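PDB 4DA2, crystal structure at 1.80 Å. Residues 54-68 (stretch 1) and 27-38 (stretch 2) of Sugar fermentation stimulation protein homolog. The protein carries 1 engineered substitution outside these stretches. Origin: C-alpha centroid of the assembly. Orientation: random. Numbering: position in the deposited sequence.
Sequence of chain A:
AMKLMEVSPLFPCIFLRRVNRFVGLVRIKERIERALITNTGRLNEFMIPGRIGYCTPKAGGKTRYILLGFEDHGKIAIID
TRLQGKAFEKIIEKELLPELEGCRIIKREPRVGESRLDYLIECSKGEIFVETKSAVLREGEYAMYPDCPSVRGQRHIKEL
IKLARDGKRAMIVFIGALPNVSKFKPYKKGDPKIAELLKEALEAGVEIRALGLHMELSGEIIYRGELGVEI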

# COMPACT_ATOMS: atom_id res chain seq x y z
N TYR A 54 -15.22 5.27 1.93
CA TYR A 54 -15.27 6.13 0.75
C TYR A 54 -15.11 5.26 -0.47
O TYR A 54 -14.19 4.44 -0.52
CB TYR A 54 -14.20 7.23 0.83
CG TYR A 54 -14.57 8.21 1.88
CD1 TYR A 54 -15.33 9.34 1.58
CD2 TYR A 54 -14.25 7.96 3.21
CE1 TYR A 54 -15.71 10.23 2.62
CE2 TYR A 54 -14.61 8.81 4.22
CZ TYR A 54 -15.33 9.93 3.93
OH TYR A 54 -15.67 10.71 5.03
N CYS A 55 -16.05 5.39 -1.42
CA CYS A 55 -16.06 4.60 -2.65
C CYS A 55 -15.86 5.49 -3.88
O CYS A 55 -16.09 6.69 -3.80
CB CYS A 55 -17.40 3.86 -2.81
SG CYS A 55 -17.55 2.40 -1.79
N THR A 56 -15.39 4.91 -4.97
CA THR A 56 -15.40 5.57 -6.27
C THR A 56 -15.97 4.61 -7.33
O THR A 56 -15.86 3.39 -7.17
CB THR A 56 -14.00 6.09 -6.67
OG1 THR A 56 -14.15 7.06 -7.71
CG2 THR A 56 -13.07 4.95 -7.14
N PRO A 57 -16.62 5.15 -8.39
CA PRO A 57 -17.23 4.25 -9.38
C PRO A 57 -16.16 3.52 -10.14
O PRO A 57 -15.02 3.98 -10.20
CB PRO A 57 -17.99 5.20 -10.32
CG PRO A 57 -18.18 6.45 -9.54
CD PRO A 57 -16.95 6.56 -8.68
N LYS A 58 -16.51 2.36 -10.69
CA LYS A 58 -15.61 1.60 -11.54
C LYS A 58 -16.39 1.31 -12.82
O LYS A 58 -17.43 0.65 -12.76
CB LYS A 58 -15.23 0.30 -10.83
CG LYS A 58 -14.26 -0.57 -11.61
CD LYS A 58 -14.20 -1.97 -11.04
CE LYS A 58 -13.07 -2.74 -11.68
NZ LYS A 58 -13.17 -4.19 -11.37
N ALA A 59 -15.91 1.81 -13.96
CA ALA A 59 -16.58 1.56 -15.24
C ALA A 59 -16.23 0.18 -15.77
O ALA A 59 -15.14 -0.04 -16.31
CB ALA A 59 -16.22 2.64 -16.27
N GLY A 60 -17.15 -0.77 -15.61
CA GLY A 60 -16.90 -2.18 -15.94
C GLY A 60 -15.90 -2.82 -14.98
O GLY A 60 -14.98 -2.16 -14.49
N GLY A 61 -16.05 -4.11 -14.71
CA GLY A 61 -17.13 -4.91 -15.26
C GLY A 61 -18.01 -5.50 -14.17
O GLY A 61 -19.18 -5.14 -14.05
N LYS A 62 -17.43 -6.40 -13.38
CA LYS A 62 -18.21 -7.19 -12.41
C LYS A 62 -18.84 -6.35 -11.30
O LYS A 62 -19.99 -6.56 -10.93
CB LYS A 62 -17.38 -8.34 -11.82
CG LYS A 62 -18.23 -9.37 -11.09
CD LYS A 62 -17.44 -10.61 -10.67
CE LYS A 62 -18.16 -11.38 -9.56
NZ LYS A 62 -19.55 -11.80 -9.90
N THR A 63 -18.08 -5.39 -10.77
CA THR A 63 -18.57 -4.53 -9.69
C THR A 63 -18.46 -3.06 -10.12
O THR A 63 -17.53 -2.71 -10.84
CB THR A 63 -17.82 -4.81 -8.37
OG1 THR A 63 -16.44 -4.46 -8.52
CG2 THR A 63 -17.91 -6.30 -8.03
N ARG A 64 -19.43 -2.24 -9.70
CA ARG A 64 -19.53 -0.84 -10.12
C ARG A 64 -18.89 0.15 -9.15
O ARG A 64 -18.83 1.34 -9.44
CB ARG A 64 -20.99 -0.42 -10.33
CG ARG A 64 -21.83 -1.37 -11.17
CD ARG A 64 -22.92 -0.66 -12.01
NE ARG A 64 -23.47 0.58 -11.46
CZ ARG A 64 -24.19 0.69 -10.33
NH1 ARG A 64 -24.42 -0.37 -9.57
NH2 ARG A 64 -24.65 1.87 -9.95
N TYR A 65 -18.45 -0.34 -7.99
CA TYR A 65 -17.80 0.53 -7.01
C TYR A 65 -16.55 -0.08 -6.45
O TYR A 65 -16.45 -1.29 -6.33
CB TYR A 65 -18.75 0.83 -5.85
CG TYR A 65 -19.95 1.63 -6.25
CD1 TYR A 65 -19.93 3.03 -6.20
CD2 TYR A 65 -21.11 1.00 -6.71
CE1 TYR A 65 -21.04 3.77 -6.58
CE2 TYR A 65 -22.22 1.74 -7.08
CZ TYR A 65 -22.18 3.12 -7.02
OH TYR A 65 -23.28 3.84 -7.39
N ILE A 66 -15.58 0.77 -6.12
CA ILE A 66 -14.38 0.34 -5.40
C ILE A 66 -14.40 1.01 -4.03
O ILE A 66 -14.60 2.23 -3.92
CB ILE A 66 -13.10 0.75 -6.17
CG1 ILE A 66 -13.14 0.21 -7.60
CG2 ILE A 66 -11.85 0.22 -5.47
CD1 ILE A 66 -12.19 0.92 -8.49
N LEU A 67 -14.24 0.20 -2.97
CA LEU A 67 -14.08 0.76 -1.63
C LEU A 67 -12.61 1.18 -1.45
O LEU A 67 -11.73 0.31 -1.29
CB LEU A 67 -14.49 -0.28 -0.58
CG LEU A 67 -14.32 0.03 0.92
CD1 LEU A 67 -15.10 1.31 1.29
CD2 LEU A 67 -14.81 -1.18 1.71
N LEU A 68 -12.33 2.48 -1.52
CA LEU A 68 -10.95 2.96 -1.54
C LEU A 68 -10.30 3.08 -0.18
O LEU A 68 -9.08 2.97 -0.07
CB LEU A 68 -10.83 4.32 -2.23
CG LEU A 68 -11.30 4.41 -3.68
CD1 LEU A 68 -11.22 5.85 -4.05
CD2 LEU A 68 -10.42 3.52 -4.58
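Stretch 2 27-38: RIKERIERALIT

Stretch 2 lies beside the second strand of stretch 1 as a short, strongly twisted parallel partner. Residues 27-28 and 31-36 are extended and joined by a type II' turn from Ile28 to Arg31, closed by Ile28 N to Arg31 O (2.9 Å) and Arg31 N to Ile28 O (3.0 Å). Stretch 1 is itself a hairpin, its strands 54-57 and 65-68 joined by a loop with a cis peptide bond before Gly61. Strands 65-68 and 31-36 run with their N-to-C directions 60° apart (signed crossing angle -60°) and approach to 4.2 Å, so the pairing is brief.

Backbone: Ile66 pairs with Leu36 (CA to CA 4.6 Å). Leu36 reaches both ways, its N donating to Tyr65 O (2.8 Å, nearly linear) and its O accepting from Leu67 N (2.9 Å), the alternation expected of parallel strands. Ala35 CA adds a CA-H...O contact to Tyr65 O at 3.5 Å. One water extends the link, accepting from Thr38 N (2.9 Å) and donating to Leu67 O (2.7 Å).

Apolar contacts: on the face carrying Tyr65 and Ala35, Ile28 CD1 sits over the Tyr65 ring, 4.0 Å from the centroid of CG, CD1, CD2, CE1, CE2 and CZ, in a CH-pi contact. Ala35 CB lies 4.1 Å from both Cys55 SG and Leu67 CB. On the other face, Ile66 CG1 meets Leu36 CB at 4.4 Å, and Leu36 CD1 approaches Thr63 OG1 to 3.4 Å, leaving that hydroxyl buried without a polar partner.

Charged side chains: Arg64 NH1 forms a salt bridge with Glu33 OE1 at 3.6 Å. Thr63 CG2 lies over one face of the Arg34 guanidinium, 3.9 Å from NH1 of Arg34, while Lys62 NZ stands at its edge, 3.3 Å from the same Arg34 NH1: two like charges, not a hydrogen bond.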

# COMPACT_ATOMS: atom_id res chain seq x y z
N ARG A 27 -23.53 0.80 2.26
CA ARG A 27 -24.70 1.60 2.01
C ARG A 27 -24.25 2.95 1.45
O ARG A 27 -23.46 3.64 2.07
CB ARG A 27 -25.52 1.77 3.29
CG ARG A 27 -26.34 3.04 3.42
CD ARG A 27 -27.83 2.77 3.31
NE ARG A 27 -28.25 1.56 4.01
CZ ARG A 27 -29.15 0.70 3.52
NH1 ARG A 27 -29.68 0.94 2.32
NH2 ARG A 27 -29.47 -0.40 4.18
N ILE A 28 -24.76 3.29 0.28
CA ILE A 28 -24.60 4.59 -0.33
C ILE A 28 -26.00 5.17 -0.53
O ILE A 28 -26.73 4.72 -1.41
CB ILE A 28 -23.87 4.53 -1.68
CG1 ILE A 28 -22.45 3.93 -1.52
CG2 ILE A 28 -23.83 5.90 -2.30
CD1 ILE A 28 -21.81 3.46 -2.84
N LYS A 29 -26.36 6.15 0.30
CA LYS A 29 -27.70 6.75 0.27
C LYS A 29 -28.76 5.67 0.53
O LYS A 29 -28.70 4.96 1.53
CB LYS A 29 -27.96 7.48 -1.06
CG LYS A 29 -26.94 8.56 -1.43
CD LYS A 29 -27.26 9.88 -0.77
CE LYS A 29 -26.21 10.93 -1.07
NZ LYS A 29 -26.23 11.39 -2.49
N GLU A 30 -29.73 5.54 -0.37
CA GLU A 30 -30.80 4.57 -0.14
C GLU A 30 -30.35 3.13 -0.42
O GLU A 30 -31.00 2.16 0.01
CB GLU A 30 -32.01 4.90 -1.01
CG GLU A 30 -32.67 6.24 -0.68
CD GLU A 30 -31.99 7.44 -1.32
OE1 GLU A 30 -31.26 7.28 -2.33
OE2 GLU A 30 -32.19 8.56 -0.81
N ARG A 31 -29.22 3.00 -1.12
CA ARG A 31 -28.84 1.71 -1.74
C ARG A 31 -27.83 0.88 -0.95
O ARG A 31 -26.92 1.42 -0.34
CB ARG A 31 -28.31 1.96 -3.17
CG ARG A 31 -29.37 2.50 -4.11
CD ARG A 31 -28.83 2.76 -5.51
NE ARG A 31 -28.17 4.05 -5.65
CZ ARG A 31 -27.87 4.61 -6.82
NH1 ARG A 31 -28.16 4.00 -7.96
NH2 ARG A 31 -27.26 5.78 -6.85
N ILE A 32 -28.03 -0.44 -0.94
CA ILE A 32 -26.97 -1.38 -0.57
C ILE A 32 -26.20 -1.78 -1.83
O ILE A 32 -26.80 -2.28 -2.79
CB ILE A 32 -27.49 -2.61 0.20
CG1 ILE A 32 -28.19 -2.18 1.49
CG2 ILE A 32 -26.32 -3.56 0.52
CD1 ILE A 32 -28.82 -3.33 2.29
N GLU A 33 -24.88 -1.56 -1.85
CA GLU A 33 -24.11 -1.78 -3.06
C GLU A 33 -22.92 -2.70 -2.82
O GLU A 33 -22.29 -2.66 -1.79
CB GLU A 33 -23.55 -0.45 -3.58
CG GLU A 33 -24.60 0.52 -4.09
CD GLU A 33 -25.14 0.13 -5.44
OE1 GLU A 33 -24.65 -0.87 -6.03
OE2 GLU A 33 -26.06 0.81 -5.92
N ARG A 34 -22.64 -3.53 -3.82
CA ARG A 34 -21.42 -4.34 -3.84
C ARG A 34 -20.20 -3.47 -4.17
O ARG A 34 -20.22 -2.73 -5.15
CB ARG A 34 -21.58 -5.48 -4.86
CG ARG A 34 -20.74 -6.70 -4.59
CD ARG A 34 -21.05 -7.80 -5.60
NE ARG A 34 -20.18 -8.96 -5.47
CZ ARG A 34 -19.82 -9.72 -6.49
NH1 ARG A 34 -20.22 -9.41 -7.72
NH2 ARG A 34 -19.03 -10.76 -6.29
N ALA A 35 -19.15 -3.54 -3.35
CA ALA A 35 -17.96 -2.71 -3.52
C ALA A 35 -16.73 -3.60 -3.53
O ALA A 35 -16.57 -4.46 -2.67
CB ALA A 35 -17.87 -1.66 -2.39
N LEU A 36 -15.86 -3.39 -4.51
CA LEU A 36 -14.63 -4.14 -4.62
C LEU A 36 -13.66 -3.77 -3.50
O LEU A 36 -13.52 -2.61 -3.15
CB LEU A 36 -13.96 -3.81 -5.96
CG LEU A 36 -13.06 -4.89 -6.53
CD1 LEU A 36 -13.89 -6.09 -6.97
CD2 LEU A 36 -12.24 -4.34 -7.71
N ILE A 37 -12.99 -4.77 -2.95
CA ILE A 37 -11.94 -4.56 -1.97
C ILE A 37 -10.64 -5.11 -2.60
O ILE A 37 -10.56 -6.29 -2.97
CB ILE A 37 -12.25 -5.29 -0.63
CG1 ILE A 37 -13.45 -4.66 0.09
CG2 ILE A 37 -10.98 -5.33 0.28
CD1 ILE A 37 -14.07 -5.56 1.18
N THR A 38 -9.63 -4.26 -2.75
CA THR A 38 -8.36 -4.71 -3.28
C THR A 38 -7.34 -4.55 -2.14
O THR A 38 -6.57 -3.59 -2.09
CB THR A 38 -7.95 -3.91 -4.55
OG1 THR A 38 -9.06 -3.91 -5.46
CG2 THR A 38 -6.74 -4.51 -5.24
O HOH W 1 -10.03 -1.47 -2.31